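Local coordinates for CdiI immunity protein (Cupriavidus taiwanensis, PDB 5T87) that probably binds and neutralises the toxin domain of its cognate CdiA protein, so protecting the cell from contact-dependent growth inhibition, at residues C32-I35 against A36-D40; R63-A66 against V67-G71; D81-M84 against A85-L89. One frame throughout, in Å; residues are numbered along the deposited sequence.

Contact 1. Residues C32-I35 against A36-D40; sequences CLSI and AYYED
The last turn of helix 25-38 and the residues that lead out of it form a local contact, made by side chains and amides three to four positions apart. Three regular helical bonds run through it: A36 N to C32 O, Y37 N to L33 O and Y38 N to S34 O, each 2.9 Å. The next, E39 N to I35 O, lengthens to a weak 3.3 Å just where E39 leaves helical geometry, and the helix ends there. S34 and Y38, one turn apart, meet at the edge of the tyrosine ring. CG of Y38 stands opposite the carbonyl carbon (chi1 -47°), which brings ring atom CD2 to 3.5 Å from S34 O, while S34 OG lies in the ring plane at its edge, 3.8 Å from CD2. CB of Y37 sits 3.6 Å above the plane of the Y38 ring, over its centre. The polar ends find partners in the N-terminal segment: S34 OG with I11 N, Y38 OH with P8 O. In this mainly helical immunity protein of the CdiI_Ct-like family, the same turn also faces the toxin, for L33 and Y37 offer apolar surface on which H46 of the CdiA chain packs. L33 CD2 and Y37 CE1 meet loosely at 4.4 Å, an aliphatic branch beside an aromatic ring. Small A36 lets helix 60-76 come close. E39 CG, anti to its own carbonyl carbon (chi1 -59°), lies 3.9 Å from I35 CA; beyond it the chain bends, and the carboxylate is met by R10 in a salt bridge and by N13 ND2.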
loop_
_atom_site.group_PDB
_atom_site.type_symbol
_atom_site.label_atom_id
_atom_site.label_comp_id
_atom_site.label_asym_id
_atom_site.label_seq_id
_atom_site.Cartn_x
_atom_site.Cartn_y
_atom_site.Cartn_z
ATOM N N CYS A 32 6.583 9.066 -0.984
ATOM C CA CYS A 32 5.716 8.097 -1.640
ATOM C C CYS A 32 4.419 7.906 -0.898
ATOM O O CYS A 32 3.359 7.899 -1.492
ATOM C CB CYS A 32 6.416 6.756 -1.802
ATOM S SG CYS A 32 7.780 6.842 -2.994
ATOM N N LEU A 33 4.484 7.773 0.416
ATOM C CA LEU A 33 3.260 7.572 1.183
ATOM C C LEU A 33 2.407 8.828 1.310
ATOM O O LEU A 33 1.180 8.729 1.313
ATOM C CB LEU A 33 3.563 6.996 2.548
ATOM C CG LEU A 33 3.887 5.508 2.524
ATOM C CD1 LEU A 33 4.498 5.126 3.871
ATOM C CD2 LEU A 33 2.655 4.658 2.203
ATOM N N SER A 34 3.034 9.999 1.397
ATOM C CA SER A 34 2.277 11.244 1.420
ATOM C C SER A 34 1.453 11.392 0.118
ATOM O O SER A 34 0.272 11.785 0.136
ATOM C CB SER A 34 3.207 12.433 1.617
ATOM O OG SER A 34 2.451 13.593 1.938
ATOM N N ILE A 35 2.091 11.046 -0.993
ATOM C CA ILE A 35 1.424 10.955 -2.280
ATOM C C ILE A 35 0.299 9.929 -2.217
ATOM O O ILE A 35 -0.830 10.226 -2.608
ATOM C CB ILE A 35 2.423 10.580 -3.402
ATOM C CG1 ILE A 35 3.332 11.770 -3.714
ATOM C CG2 ILE A 35 1.699 10.138 -4.659
ATOM C CD1 ILE A 35 4.609 11.386 -4.427
ATOM N N ALA A 36 0.607 8.731 -1.743
ATOM C CA ALA A 36 -0.378 7.657 -1.759
ATOM C C ALA A 36 -1.632 8.019 -0.977
ATOM O O ALA A 36 -2.726 7.776 -1.468
ATOM C CB ALA A 36 0.212 6.371 -1.230
ATOM N N TYR A 37 -1.466 8.639 0.196
ATOM C CA TYR A 37 -2.575 8.878 1.133
ATOM C C TYR A 37 -3.280 10.214 0.961
ATOM O O TYR A 37 -4.464 10.310 1.277
ATOM C CB TYR A 37 -2.102 8.758 2.617
ATOM C CG TYR A 37 -2.112 7.358 3.205
ATOM C CD1 TYR A 37 -1.718 6.266 2.439
ATOM C CD2 TYR A 37 -2.473 7.129 4.549
ATOM C CE1 TYR A 37 -1.709 4.986 2.966
ATOM C CE2 TYR A 37 -2.448 5.839 5.095
ATOM C CZ TYR A 37 -2.067 4.767 4.286
ATOM O OH TYR A 37 -2.039 3.457 4.708
ATOM N N TYR A 38 -2.564 11.238 0.500
ATOM C CA TYR A 38 -3.087 12.622 0.516
ATOM C C TYR A 38 -3.198 13.387 -0.819
ATOM O O TYR A 38 -3.956 14.343 -0.858
ATOM C CB TYR A 38 -2.295 13.464 1.528
ATOM C CG TYR A 38 -2.138 12.756 2.856
ATOM C CD1 TYR A 38 -3.259 12.402 3.611
ATOM C CD2 TYR A 38 -0.881 12.403 3.346
ATOM C CE1 TYR A 38 -3.135 11.729 4.816
ATOM C CE2 TYR A 38 -0.744 11.728 4.550
ATOM C CZ TYR A 38 -1.874 11.389 5.286
ATOM O OH TYR A 38 -1.753 10.717 6.500
ATOM N N GLU A 39 -2.484 13.012 -1.884
ATOM C CA GLU A 39 -2.600 13.754 -3.172
ATOM C C GLU A 39 -3.760 13.220 -4.010
ATOM O O GLU A 39 -4.007 12.010 -4.050
ATOM C CB GLU A 39 -1.299 13.749 -3.990
ATOM C CG GLU A 39 -0.082 14.372 -3.275
ATOM C CD GLU A 39 -0.213 15.877 -2.983
ATOM O OE1 GLU A 39 -0.874 16.583 -3.792
ATOM O OE2 GLU A 39 0.356 16.353 -1.952
ATOM N N ASP A 40 -4.482 14.133 -4.653
ATOM C CA ASP A 40 -5.693 13.786 -5.409
ATOM C C ASP A 40 -5.538 13.819 -6.913
ATOM O O ASP A 40 -6.433 13.391 -7.614
ATOM C CB ASP A 40 -6.845 14.722 -5.006
ATOM C CG ASP A 40 -7.411 14.393 -3.631
ATOM O OD1 ASP A 40 -7.149 13.271 -3.143
ATOM O OD2 ASP A 40 -8.120 15.246 -3.040
#

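Contact 2. Residues R63-A66 against V67-G71; sequences RSLA and VTCVG
L65 and C69, one turn apart on helix 60-76, make the side-chain contact of this local stretch: L65 CD1 rests 4.2 Å from C69 SG. The backbone bond beneath them, C69 N to L65 O, is short at 2.7 Å and its amide lies nearly in line with the carbonyl. SG of C69 points back along the helix, opposite its own carbonyl carbon (chi1 -76°), and thus comes to lie beside both the L65 branch and L65 O. On another side of the helix, V70 CG2 leans to 3.4 Å from A66 O, the acceptor for V70 N. V67 CG2 does the same over R63 O at 3.6 Å; in both valines CG2 stands anti to the carbonyl carbon, beside the backbone nitrogen, and is thereby directed toward the carbonyl one turn earlier. T68 N reaches S64 O at 3.1 Å with an almost straight N-H...O angle of 173°. Small A66 and C69 allow close approach of neighbouring helices, and the compact apolar V67 and V70 fill the buried side. L65 and C69 meet helix 25-38, A66 and V70 lie against helix 42-53, and S64 and T68 touch A101 of helix 96-114. L65 and T68 also pack on R39 and D38 of the CdiA toxin chain, while V67 and V70 meet helix 82-91.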
loop_
_atom_site.group_PDB
_atom_site.type_symbol
_atom_site.label_atom_id
_atom_site.label_comp_id
_atom_site.label_asym_id
_atom_site.label_seq_id
_atom_site.Cartn_x
_atom_site.Cartn_y
_atom_site.Cartn_z
ATOM N N ARG A 63 11.416 0.788 -4.453
ATOM C CA ARG A 63 10.731 0.520 -5.713
ATOM C C ARG A 63 9.445 -0.238 -5.453
ATOM O O ARG A 63 8.393 0.091 -5.994
ATOM C CB ARG A 63 11.647 -0.260 -6.648
ATOM C CG ARG A 63 12.871 0.550 -7.039
ATOM C CD ARG A 63 13.897 -0.235 -7.815
ATOM N NE ARG A 63 13.397 -0.597 -9.132
ATOM C CZ ARG A 63 13.323 -1.832 -9.633
ATOM N NH1 ARG A 63 13.738 -2.899 -8.945
ATOM N NH2 ARG A 63 12.838 -2.000 -10.851
ATOM N N SER A 64 9.538 -1.229 -4.585
ATOM C CA SER A 64 8.395 -2.033 -4.191
ATOM C C SER A 64 7.336 -1.202 -3.459
ATOM O O SER A 64 6.130 -1.342 -3.722
ATOM C CB SER A 64 8.872 -3.205 -3.322
ATOM O OG SER A 64 7.879 -4.210 -3.240
ATOM N N LEU A 65 7.786 -0.328 -2.562
ATOM C CA LEU A 65 6.874 0.549 -1.832
ATOM C C LEU A 65 6.088 1.478 -2.786
ATOM O O LEU A 65 4.865 1.682 -2.640
ATOM C CB LEU A 65 7.639 1.372 -0.789
ATOM C CG LEU A 65 6.797 2.420 -0.047
ATOM C CD1 LEU A 65 5.647 1.757 0.676
ATOM C CD2 LEU A 65 7.628 3.252 0.908
ATOM N N ALA A 66 6.804 2.036 -3.758
ATOM C CA ALA A 66 6.194 2.917 -4.765
ATOM C C ALA A 66 5.065 2.222 -5.526
ATOM O O ALA A 66 4.013 2.826 -5.776
ATOM C CB ALA A 66 7.253 3.431 -5.727
ATOM N N VAL A 67 5.271 0.950 -5.866
ATOM C CA VAL A 67 4.211 0.156 -6.489
ATOM C C VAL A 67 3.019 0.009 -5.553
ATOM O O VAL A 67 1.908 0.257 -5.934
ATOM C CB VAL A 67 4.721 -1.232 -6.889
ATOM C CG1 VAL A 67 3.575 -2.157 -7.296
ATOM C CG2 VAL A 67 5.724 -1.108 -8.023
ATOM N N THR A 68 3.275 -0.389 -4.313
ATOM C CA THR A 68 2.234 -0.474 -3.295
ATOM C C THR A 68 1.484 0.856 -3.180
ATOM O O THR A 68 0.257 0.873 -3.105
ATOM C CB THR A 68 2.841 -0.943 -1.944
ATOM O OG1 THR A 68 3.086 -2.350 -2.018
ATOM C CG2 THR A 68 1.924 -0.671 -0.752
ATOM N N CYS A 69 2.223 1.958 -3.203
ATOM C CA CYS A 69 1.620 3.292 -3.224
ATOM C C CYS A 69 0.726 3.549 -4.441
ATOM O O CYS A 69 -0.302 4.223 -4.324
ATOM C CB CYS A 69 2.696 4.370 -3.140
ATOM S SG CYS A 69 3.347 4.529 -1.474
ATOM N N VAL A 70 1.104 3.009 -5.597
ATOM C CA VAL A 70 0.239 3.104 -6.792
ATOM C C VAL A 70 -1.078 2.368 -6.517
ATOM O O VAL A 70 -2.156 2.833 -6.926
ATOM C CB VAL A 70 0.955 2.604 -8.080
ATOM C CG1 VAL A 70 -0.009 2.441 -9.255
ATOM C CG2 VAL A 70 2.075 3.568 -8.466
ATOM N N GLY A 71 -0.976 1.252 -5.791
ATOM C CA GLY A 71 -2.139 0.522 -5.292
ATOM C C GLY A 71 -3.043 1.366 -4.428
ATOM O O GLY A 71 -4.264 1.268 -4.525
#

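Contact 3. Residues D81-M84 against A85-L89; sequences DVAM and AEEFL
E86 N donates to V82 O at 2.9 Å, nearly in line with the carbonyl, and follows the bond A85 N to D81 O that opens helix 82-91. D81 stands at the N-cap position, and its carbonyl oxygen takes two amides, A85 N at 3.0 Å and, weakly, M84 N at 3.2 Å. Further on, E87 N reaches A83 O, and F88 N reaches M84 O at 3.1 Å. M84, a selenomethionine, and E87 run side by side and point the same way. The M84 chain bends at its second torsion (chi2 -63°) and again at the third, bringing methyl CE to 3.4 Å from E87 OE1. E87 extends beyond CG and leaves its carboxylate alongside that methyl, on an exposed flank that touches a crystal neighbour. E86 takes another course: CG is anti to the backbone nitrogen (chi1 -167°), and the extended chain delivers OE2 to a salt bridge with R110 of helix 96-114. A small A85 suits the buried side, lying against W42, while F88 meets F46 edge-to-face. Exposed A83, M84 and E87 on one side, with A85, F88 and L89 turned inward, make the first turns of an amphipathic helix packed on the outside of a helical bundle.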
loop_
_atom_site.group_PDB
_atom_site.type_symbol
_atom_site.label_atom_id
_atom_site.label_comp_id
_atom_site.label_asym_id
_atom_site.label_seq_id
_atom_site.Cartn_x
_atom_site.Cartn_y
_atom_site.Cartn_z
ATOM N N ASP A 81 -6.708 6.903 -14.598
ATOM C CA ASP A 81 -6.643 6.237 -15.887
ATOM C C ASP A 81 -6.422 4.743 -15.644
ATOM O O ASP A 81 -5.305 4.312 -15.409
ATOM C CB ASP A 81 -5.496 6.842 -16.710
ATOM C CG ASP A 81 -5.585 6.516 -18.183
ATOM O OD1 ASP A 81 -6.159 5.472 -18.544
ATOM O OD2 ASP A 81 -5.056 7.305 -18.993
ATOM N N VAL A 82 -7.497 3.967 -15.704
ATOM C CA VAL A 82 -7.474 2.557 -15.321
ATOM C C VAL A 82 -6.547 1.765 -16.229
ATOM O O VAL A 82 -5.740 0.978 -15.762
ATOM C CB VAL A 82 -8.888 1.922 -15.376
ATOM C CG1 VAL A 82 -8.831 0.418 -15.117
ATOM C CG2 VAL A 82 -9.834 2.596 -14.383
ATOM N N ALA A 83 -6.680 1.967 -17.532
ATOM C CA ALA A 83 -5.841 1.266 -18.509
ATOM C C ALA A 83 -4.351 1.539 -18.298
ATOM O O ALA A 83 -3.545 0.634 -18.479
ATOM C CB ALA A 83 -6.243 1.634 -19.934
HETATM N N MSE A 84 -3.991 2.768 -17.924
HETATM C CA MSE A 84 -2.588 3.122 -17.710
HETATM C C MSE A 84 -2.073 2.483 -16.440
HETATM O O MSE A 84 -0.951 1.950 -16.424
HETATM C CB MSE A 84 -2.351 4.626 -17.660
HETATM C CG MSE A 84 -2.568 5.286 -19.021
HETATM SE SE MSE A 84 -1.298 4.660 -20.421
HETATM C CE MSE A 84 -2.554 3.493 -21.413
ATOM N N ALA A 85 -2.890 2.519 -15.385
ATOM C CA ALA A 85 -2.557 1.880 -14.120
ATOM C C ALA A 85 -2.356 0.375 -14.307
ATOM O O ALA A 85 -1.406 -0.208 -13.747
ATOM C CB ALA A 85 -3.633 2.155 -13.080
ATOM N N GLU A 86 -3.224 -0.241 -15.110
ATOM C CA GLU A 86 -3.169 -1.681 -15.311
ATOM C C GLU A 86 -1.965 -2.124 -16.152
ATOM O O GLU A 86 -1.295 -3.102 -15.802
ATOM C CB GLU A 86 -4.466 -2.195 -15.917
ATOM C CG GLU A 86 -4.576 -3.709 -15.853
ATOM C CD GLU A 86 -5.888 -4.218 -16.386
ATOM O OE1 GLU A 86 -6.204 -3.947 -17.568
ATOM O OE2 GLU A 86 -6.605 -4.894 -15.618
ATOM N N GLU A 87 -1.701 -1.417 -17.251
ATOM C CA GLU A 87 -0.544 -1.722 -18.114
ATOM C C GLU A 87 0.752 -1.598 -17.321
ATOM O O GLU A 87 1.670 -2.427 -17.476
ATOM C CB GLU A 87 -0.502 -0.831 -19.378
ATOM C CG GLU A 87 -1.337 -1.401 -20.526
ATOM C CD GLU A 87 -1.792 -0.379 -21.576
ATOM O OE1 GLU A 87 -0.995 0.499 -21.984
ATOM O OE2 GLU A 87 -2.959 -0.477 -22.015
ATOM N N PHE A 88 0.806 -0.566 -16.474
ATOM C CA PHE A 88 1.923 -0.360 -15.547
ATOM C C PHE A 88 2.145 -1.548 -14.599
ATOM O O PHE A 88 3.236 -2.116 -14.541
ATOM C CB PHE A 88 1.705 0.908 -14.737
ATOM C CG PHE A 88 2.666 1.064 -13.618
ATOM C CD1 PHE A 88 4.001 1.357 -13.873
ATOM C CD2 PHE A 88 2.255 0.885 -12.297
ATOM C CE1 PHE A 88 4.907 1.495 -12.838
ATOM C CE2 PHE A 88 3.154 1.030 -11.259
ATOM C CZ PHE A 88 4.481 1.338 -11.530
ATOM N N LEU A 89 1.099 -1.940 -13.888
ATOM C CA LEU A 89 1.235 -3.016 -12.915
ATOM C C LEU A 89 1.524 -4.362 -13.577
ATOM O O LEU A 89 2.310 -5.162 -13.042
ATOM C CB LEU A 89 -0.012 -3.104 -12.041
ATOM C CG LEU A 89 -0.291 -1.875 -11.169
ATOM C CD1 LEU A 89 -1.662 -1.983 -10.517
ATOM C CD2 LEU A 89 0.790 -1.685 -10.120
#

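How the contacts relate
From the N terminus the three contacts come in series, none enclosing or crossing another, and each spans adjoining turns of a single helix without closing a long loop. Contact 1 ends helix 25-38, contact 2 runs along helix 60-76, and contact 3 starts helix 82-91, which follows helix 60-76 in the chain. Contact 2 is the middle member: C69 SG packs against A36 CB at 3.6 Å and L33 CD2 in contact 1, while V70 CG2 meets F88 CE2 at 3.9 Å and V67 faces L89 in contact 3. Contacts 1 and 3 do not touch, their nearest atoms lying about 10 Å apart. Contacts 1 and 2 also border the toxin chain, whereas contact 3 does not.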